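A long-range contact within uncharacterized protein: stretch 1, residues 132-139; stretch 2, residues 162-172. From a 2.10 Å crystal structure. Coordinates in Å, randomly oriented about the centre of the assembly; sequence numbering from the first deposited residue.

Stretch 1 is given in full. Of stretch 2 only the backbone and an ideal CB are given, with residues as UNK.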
ATOM      1  N   GLN A 132      -4.772  -5.748  11.490  1.00 12.47           N
ATOM      2  CA  GLN A 132      -4.487  -4.914  12.664  1.00 12.91           C
ATOM      3  C   GLN A 132      -3.151  -4.253  12.528  1.00 12.68           C
ATOM      4  O   GLN A 132      -2.856  -3.370  13.315  1.00 14.77           O
ATOM      5  CB  GLN A 132      -4.490  -5.736  13.961  1.00 12.96           C
ATOM      6  CG  GLN A 132      -5.773  -6.525  14.219  1.00 15.53           C
ATOM      7  CD  GLN A 132      -7.000  -5.607  14.277  1.00 21.46           C
ATOM      8  OE1 GLN A 132      -6.993  -4.616  14.993  1.00 19.69           O
ATOM      9  NE2 GLN A 132      -8.030  -5.906  13.470  1.00 19.45           N
ATOM     10  N   HIS A 133      -2.342  -4.637  11.539  1.00 11.88           N
ATOM     11  CA  HIS A 133      -0.962  -4.087  11.386  1.00 11.15           C
ATOM     12  C   HIS A 133      -0.804  -3.503  10.023  1.00 12.07           C
ATOM     13  O   HIS A 133      -1.163  -4.163   9.019  1.00 13.27           O
ATOM     14  CB  HIS A 133       0.050  -5.212  11.578  1.00 12.62           C
ATOM     15  CG  HIS A 133      -0.005  -5.803  12.956  1.00 10.89           C
ATOM     16  ND1 HIS A 133       0.452  -5.112  14.066  1.00 13.06           N
ATOM     17  CD2 HIS A 133      -0.554  -6.946  13.417  1.00 10.95           C
ATOM     18  CE1 HIS A 133       0.206  -5.828  15.149  1.00 13.31           C
ATOM     19  NE2 HIS A 133      -0.403  -6.947  14.779  1.00 14.00           N
ATOM     20  N   LEU A 134      -0.218  -2.313   9.966  1.00 10.53           N
ATOM     21  CA  LEU A 134      -0.027  -1.587   8.705  1.00 11.35           C
ATOM     22  C   LEU A 134       1.423  -1.166   8.613  1.00 11.45           C
ATOM     23  O   LEU A 134       1.932  -0.510   9.507  1.00 11.31           O
ATOM     24  CB  LEU A 134      -0.842  -0.314   8.703  1.00 10.59           C
ATOM     25  CG  LEU A 134      -0.694   0.601   7.470  1.00 13.45           C
ATOM     26  CD1 LEU A 134      -1.161  -0.052   6.185  1.00  8.72           C
ATOM     27  CD2 LEU A 134      -1.436   1.887   7.700  1.00 13.40           C
ATOM     28  N   ILE A 135       2.060  -1.500   7.517  1.00 11.16           N
ATOM     29  CA  ILE A 135       3.441  -1.161   7.321  1.00 11.94           C
ATOM     30  C   ILE A 135       3.450  -0.341   6.023  1.00 11.90           C
ATOM     31  O   ILE A 135       3.613  -0.875   4.893  1.00 10.73           O
ATOM     32  CB  ILE A 135       4.324  -2.437   7.270  1.00 12.65           C
ATOM     33  CG1 ILE A 135       4.207  -3.274   8.574  1.00 15.08           C
ATOM     34  CG2 ILE A 135       5.787  -2.071   7.036  1.00 12.17           C
ATOM     35  CD1 ILE A 135       4.487  -4.785   8.385  1.00 18.62           C
ATOM     36  N   ALA A 136       3.222   0.958   6.199  1.00 10.69           N
ATOM     37  CA  ALA A 136       3.029   1.905   5.088  1.00 10.41           C
ATOM     38  C   ALA A 136       4.014   3.061   5.170  1.00 11.15           C
ATOM     39  O   ALA A 136       4.546   3.342   6.217  1.00 11.09           O
ATOM     40  CB  ALA A 136       1.578   2.486   5.089  1.00  9.50           C
ATOM     41  N   THR A 137       4.259   3.740   4.046  1.00 12.37           N
ATOM     42  CA  THR A 137       5.071   4.972   4.062  1.00 12.09           C
ATOM     43  C   THR A 137       4.332   5.934   4.999  1.00 13.94           C
ATOM     44  O   THR A 137       3.104   6.059   4.939  1.00 12.33           O
ATOM     45  CB  THR A 137       5.209   5.503   2.673  1.00 12.74           C
ATOM     46  OG1 THR A 137       5.924   4.509   1.940  1.00 11.50           O
ATOM     47  CG2 THR A 137       5.984   6.904   2.586  1.00 11.79           C
ATOM     48  N   ASP A 138       5.067   6.545   5.906  1.00 12.75           N
ATOM     49  CA  ASP A 138       4.461   7.378   6.917  1.00 13.97           C
ATOM     50  C   ASP A 138       4.708   8.832   6.618  1.00 14.39           C
ATOM     51  O   ASP A 138       5.858   9.276   6.460  1.00 13.35           O
ATOM     52  CB  ASP A 138       4.983   7.066   8.325  1.00 13.83           C
ATOM     53  CG  ASP A 138       4.540   5.666   8.810  1.00 18.19           C
ATOM     54  OD1 ASP A 138       3.345   5.285   8.611  1.00 17.95           O
ATOM     55  OD2 ASP A 138       5.408   4.965   9.375  1.00 20.15           O
ATOM     56  N   PRO A 139       3.627   9.605   6.625  1.00 14.35           N
ATOM     57  CA  PRO A 139       3.782  11.031   6.451  1.00 13.85           C
ATOM     58  C   PRO A 139       4.212  11.682   7.749  1.00 14.60           C
ATOM     59  O   PRO A 139       3.636  11.395   8.794  1.00 14.37           O
ATOM     60  CB  PRO A 139       2.364  11.504   6.040  1.00 15.53           C
ATOM     61  CG  PRO A 139       1.460  10.491   6.347  1.00 14.39           C
ATOM     62  CD  PRO A 139       2.223   9.198   6.808  1.00 13.71           C
ATOM     63  N   UNK A 162      13.047  -3.731   4.848  1.00 13.46           N
ATOM     64  CA  UNK A 162      13.502  -3.042   6.052  1.00 13.18           C
ATOM     65  C   UNK A 162      12.315  -2.810   7.046  1.00 13.79           C
ATOM     66  O   UNK A 162      12.365  -3.208   8.211  1.00 12.21           O
ATOM     67  CB  UNK A 162      14.151  -1.710   5.669  1.00 13.18           C
ATOM     68  N   UNK A 163      11.210  -2.244   6.547  1.00 13.38           N
ATOM     69  CA  UNK A 163      10.112  -1.899   7.416  1.00 13.14           C
ATOM     70  C   UNK A 163       9.484  -3.132   8.058  1.00 12.30           C
ATOM     71  O   UNK A 163       9.139  -3.115   9.209  1.00 11.90           O
ATOM     72  CB  UNK A 163       9.056  -1.116   6.634  1.00 13.14           C
ATOM     73  N   UNK A 164       9.357  -4.211   7.305  1.00 12.71           N
ATOM     74  CA  UNK A 164       8.785  -5.417   7.833  1.00 10.92           C
ATOM     75  C   UNK A 164       9.721  -5.938   8.932  1.00 11.94           C
ATOM     76  O   UNK A 164       9.259  -6.368  10.004  1.00 13.23           O
ATOM     77  CB  UNK A 164       8.570  -6.454   6.729  1.00 10.92           C
ATOM     78  N   UNK A 165      11.038  -5.942   8.690  1.00 12.85           N
ATOM     79  CA  UNK A 165      11.961  -6.489   9.731  1.00 12.91           C
ATOM     80  C   UNK A 165      11.960  -5.588  10.999  1.00 12.71           C
ATOM     81  O   UNK A 165      11.912  -6.094  12.159  1.00 11.16           O
ATOM     82  CB  UNK A 165      13.382  -6.600   9.174  1.00 12.91           C
ATOM     83  N   UNK A 166      11.894  -4.271  10.791  1.00 13.14           N
ATOM     84  CA  UNK A 166      11.814  -3.355  11.939  1.00 14.31           C
ATOM     85  C   UNK A 166      10.545  -3.587  12.724  1.00 15.60           C
ATOM     86  O   UNK A 166      10.601  -3.634  13.926  1.00 15.81           O
ATOM     87  CB  UNK A 166      11.880  -1.897  11.479  1.00 14.31           C
ATOM     88  N   UNK A 167       9.401  -3.771  12.044  1.00 16.28           N
ATOM     89  CA  UNK A 167       8.143  -4.014  12.742  1.00 16.37           C
ATOM     90  C   UNK A 167       8.138  -5.316  13.585  1.00 16.56           C
ATOM     91  O   UNK A 167       7.730  -5.324  14.742  1.00 16.84           O
ATOM     92  CB  UNK A 167       7.008  -4.065  11.717  1.00 16.37           C
ATOM     93  N   UNK A 168       8.606  -6.402  13.016  1.00 16.18           N
ATOM     94  CA  UNK A 168       8.644  -7.644  13.747  1.00 16.79           C
ATOM     95  C   UNK A 168       9.506  -7.486  15.016  1.00 18.32           C
ATOM     96  O   UNK A 168       9.128  -7.937  16.109  1.00 18.81           O
ATOM     97  CB  UNK A 168       9.181  -8.765  12.856  1.00 16.79           C
ATOM     98  N   UNK A 169      10.654  -6.834  14.893  1.00 19.56           N
ATOM     99  CA  UNK A 169      11.561  -6.697  16.052  1.00 19.90           C
ATOM    100  C   UNK A 169      10.884  -5.851  17.157  1.00 20.47           C
ATOM    101  O   UNK A 169      10.937  -6.173  18.338  1.00 19.75           O
ATOM    102  CB  UNK A 169      12.883  -6.056  15.625  1.00 19.90           C
ATOM    103  N   UNK A 170      10.231  -4.768  16.763  1.00 21.27           N
ATOM    104  CA  UNK A 170       9.343  -4.041  17.682  1.00 22.35           C
ATOM    105  C   UNK A 170       8.354  -4.923  18.477  1.00 22.40           C
ATOM    106  O   UNK A 170       8.013  -4.633  19.605  1.00 22.36           O
ATOM    107  CB  UNK A 170       8.546  -3.010  16.881  1.00 22.35           C
ATOM    108  N   UNK A 171       7.920  -6.029  17.907  1.00 22.32           N
ATOM    109  CA  UNK A 171       7.026  -6.946  18.631  1.00 21.81           C
ATOM    110  C   UNK A 171       7.834  -8.057  19.296  1.00 21.02           C
ATOM    111  O   UNK A 171       7.272  -8.958  19.938  1.00 21.58           O
ATOM    112  CB  UNK A 171       5.983  -7.545  17.686  1.00 21.81           C
ATOM    113  N   UNK A 172       9.153  -8.050  19.099  1.00 19.61           N
ATOM    114  CA  UNK A 172      10.001  -9.079  19.716  1.00 18.77           C
ATOM    115  C   UNK A 172      10.031 -10.335  18.889  1.00 17.84           C
ATOM    116  O   UNK A 172      10.190 -11.406  19.397  1.00 16.78           O
ATOM    117  CB  UNK A 172       9.515  -9.407  21.129  1.00 18.77           C
TER

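A helix turns every 3.6 residues, so the side of helix 162-170 that meets strand 133-136, at 144° and with the axes 9.0 Å apart at their closest, should recur every three or four, as positions 163, 167 and 171 do.

Position 162 has nothing of stretch 1 within 5.5 Å of its ideal CB, so this contact hardly restricts it. The deposited residue is V162, which makes no contact here.

Position 163 is the closest point of backbone approach, the CA of 163 lying 6.7 Å from I135 CA, and its CB points toward the strand. The ideal CB already lies 3.4 Å from I135 CG2, so a side chain must leave past the isoleucine. Beyond it wait the carbonyl of A136 and the carboxylate of D138. A short apolar residue could use the methyl; a long donor, lysine or arginine, could also reach the oxygens, and the negative charge favours a cation. The residue is R163. With chi1 to chi3 all m, it lays one guanidinium face over I135 CG2 and turns its edge to A136 O, which receives hydrogen bonds from both R163 NH1 (2.9 Å) and R163 NH2 (3.1 Å). D138 OD2 forms a salt bridge with R163 NH2 at 3.4 Å, but lies well out of the guanidinium plane, so this pairing is of charge alone. R163 NH2 and A136 N both donate to water 2.

At 164 the CB points sideways, 4.7 Å from I135 CD1. A modest apolar side chain would suit it: valine, leucine or isoleucine. V164, chi1 t, brings V164 CG2 to 4.1 Å from I135 CD1.

Positions 165 and 166 are out of reach, and many residues would serve as far as stretch 1 is concerned. They are N165 and Q166.

One turn on from 163, position 167 points toward the strand, its ideal CB 4.2 Å from I135 CD1. The isoleucine offers a greasy end and H133 a ring, so a large apolar or aromatic side chain fits: leucine, methionine, phenylalanine, tyrosine or tryptophan. The residue is W167, chi1 t; I135 CD1 lies 3.2 Å from W167 CE3, over one face of the ring. Its edge meets the histidine, H133 ND1 lying 3.5 Å from W167 NE1, and the two rings meet obliquely, their planes at 53°.

At 168 the CB points sideways and 169 is out of reach; stretch 1 demands nothing of either, so many side chains would do. They are L168 and A169. At 170 an ideal CB would be crowded by W167 O, 3.2 Å away, which favours glycine, and G170 is found.

Position 171 points toward stretch 1 across a gap, so a long, flexible side chain could reach H133. M171 does: M171 SD comes 4.0 Å from H133 CE1, oblique to the ring.

Position 172 has positive phi, 84°, and a CB would jam against the preceding carbonyl O. Glycine is called for; G172 completes a Schellman motif, in which G172 N donates a hydrogen bond to A169 O at 2.7 Å.

Stretch 2, residues 162-172: VRVNQWLAGMG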
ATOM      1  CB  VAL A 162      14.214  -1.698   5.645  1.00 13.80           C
ATOM      2  CG1 VAL A 162      14.608  -0.821   6.853  1.00 12.60           C
ATOM      3  CG2 VAL A 162      15.443  -2.009   4.800  1.00 14.87           C
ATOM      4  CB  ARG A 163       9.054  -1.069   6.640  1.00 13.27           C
ATOM      5  CG  ARG A 163       9.527   0.317   6.345  1.00 12.81           C
ATOM      6  CD  ARG A 163       9.530   1.205   7.658  1.00 11.56           C
ATOM      7  NE  ARG A 163       8.202   1.162   8.266  1.00 11.80           N
ATOM      8  CZ  ARG A 163       7.157   1.899   7.871  1.00 10.94           C
ATOM      9  NH1 ARG A 163       7.271   2.755   6.891  1.00 13.37           N
ATOM     10  NH2 ARG A 163       5.961   1.744   8.425  1.00 12.42           N
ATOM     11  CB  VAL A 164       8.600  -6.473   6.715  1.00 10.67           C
ATOM     12  CG1 VAL A 164       8.332  -7.797   7.331  1.00  9.24           C
ATOM     13  CG2 VAL A 164       7.422  -6.069   5.755  1.00 12.77           C
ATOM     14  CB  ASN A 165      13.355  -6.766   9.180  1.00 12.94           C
ATOM     15  CG  ASN A 165      13.382  -7.924   8.155  1.00 14.22           C
ATOM     16  OD1 ASN A 165      14.045  -7.834   7.089  1.00 15.78           O
ATOM     17  ND2 ASN A 165      12.677  -8.992   8.465  1.00  9.83           N
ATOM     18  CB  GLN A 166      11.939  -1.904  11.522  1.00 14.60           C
ATOM     19  CG  GLN A 166      13.255  -1.627  10.890  1.00 13.63           C
ATOM     20  CD  GLN A 166      13.400  -0.250  10.324  1.00 13.82           C
ATOM     21  OE1 GLN A 166      12.480   0.309   9.704  1.00 12.66           O
ATOM     22  NE2 GLN A 166      14.620   0.302  10.472  1.00  8.71           N
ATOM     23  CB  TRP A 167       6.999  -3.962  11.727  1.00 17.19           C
ATOM     24  CG  TRP A 167       5.764  -4.595  12.137  1.00 17.33           C
ATOM     25  CD1 TRP A 167       4.887  -4.158  13.072  1.00 19.34           C
ATOM     26  CD2 TRP A 167       5.230  -5.792  11.605  1.00 16.12           C
ATOM     27  NE1 TRP A 167       3.817  -5.032  13.163  1.00 19.92           N
ATOM     28  CE2 TRP A 167       4.009  -6.043  12.269  1.00 19.74           C
ATOM     29  CE3 TRP A 167       5.673  -6.698  10.652  1.00 17.75           C
ATOM     30  CZ2 TRP A 167       3.236  -7.157  12.015  1.00 18.21           C
ATOM     31  CZ3 TRP A 167       4.879  -7.802  10.383  1.00 21.45           C
ATOM     32  CH2 TRP A 167       3.686  -8.023  11.078  1.00 16.14           C
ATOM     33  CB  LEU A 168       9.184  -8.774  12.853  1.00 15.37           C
ATOM     34  CG  LEU A 168       8.226  -9.188  11.735  1.00 14.81           C
ATOM     35  CD1 LEU A 168       8.928 -10.004  10.653  1.00 12.03           C
ATOM     36  CD2 LEU A 168       6.965  -9.919  12.271  1.00  8.61           C
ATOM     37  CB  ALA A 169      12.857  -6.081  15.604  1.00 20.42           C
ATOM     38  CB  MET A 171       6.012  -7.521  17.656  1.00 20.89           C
ATOM     39  CG  MET A 171       4.990  -6.498  17.130  1.00 23.48           C
ATOM     40  SD  MET A 171       3.845  -7.267  15.882  1.00 19.41           S
ATOM     41  CE  MET A 171       3.047  -8.425  17.007  1.00 21.61           C
TER
HETATM   42  O   HOH W   1       5.062   0.059  10.777  1.00 27.84           O
HETATM   43  O   HOH W   2       2.923   2.523   8.618  1.00 15.69           O
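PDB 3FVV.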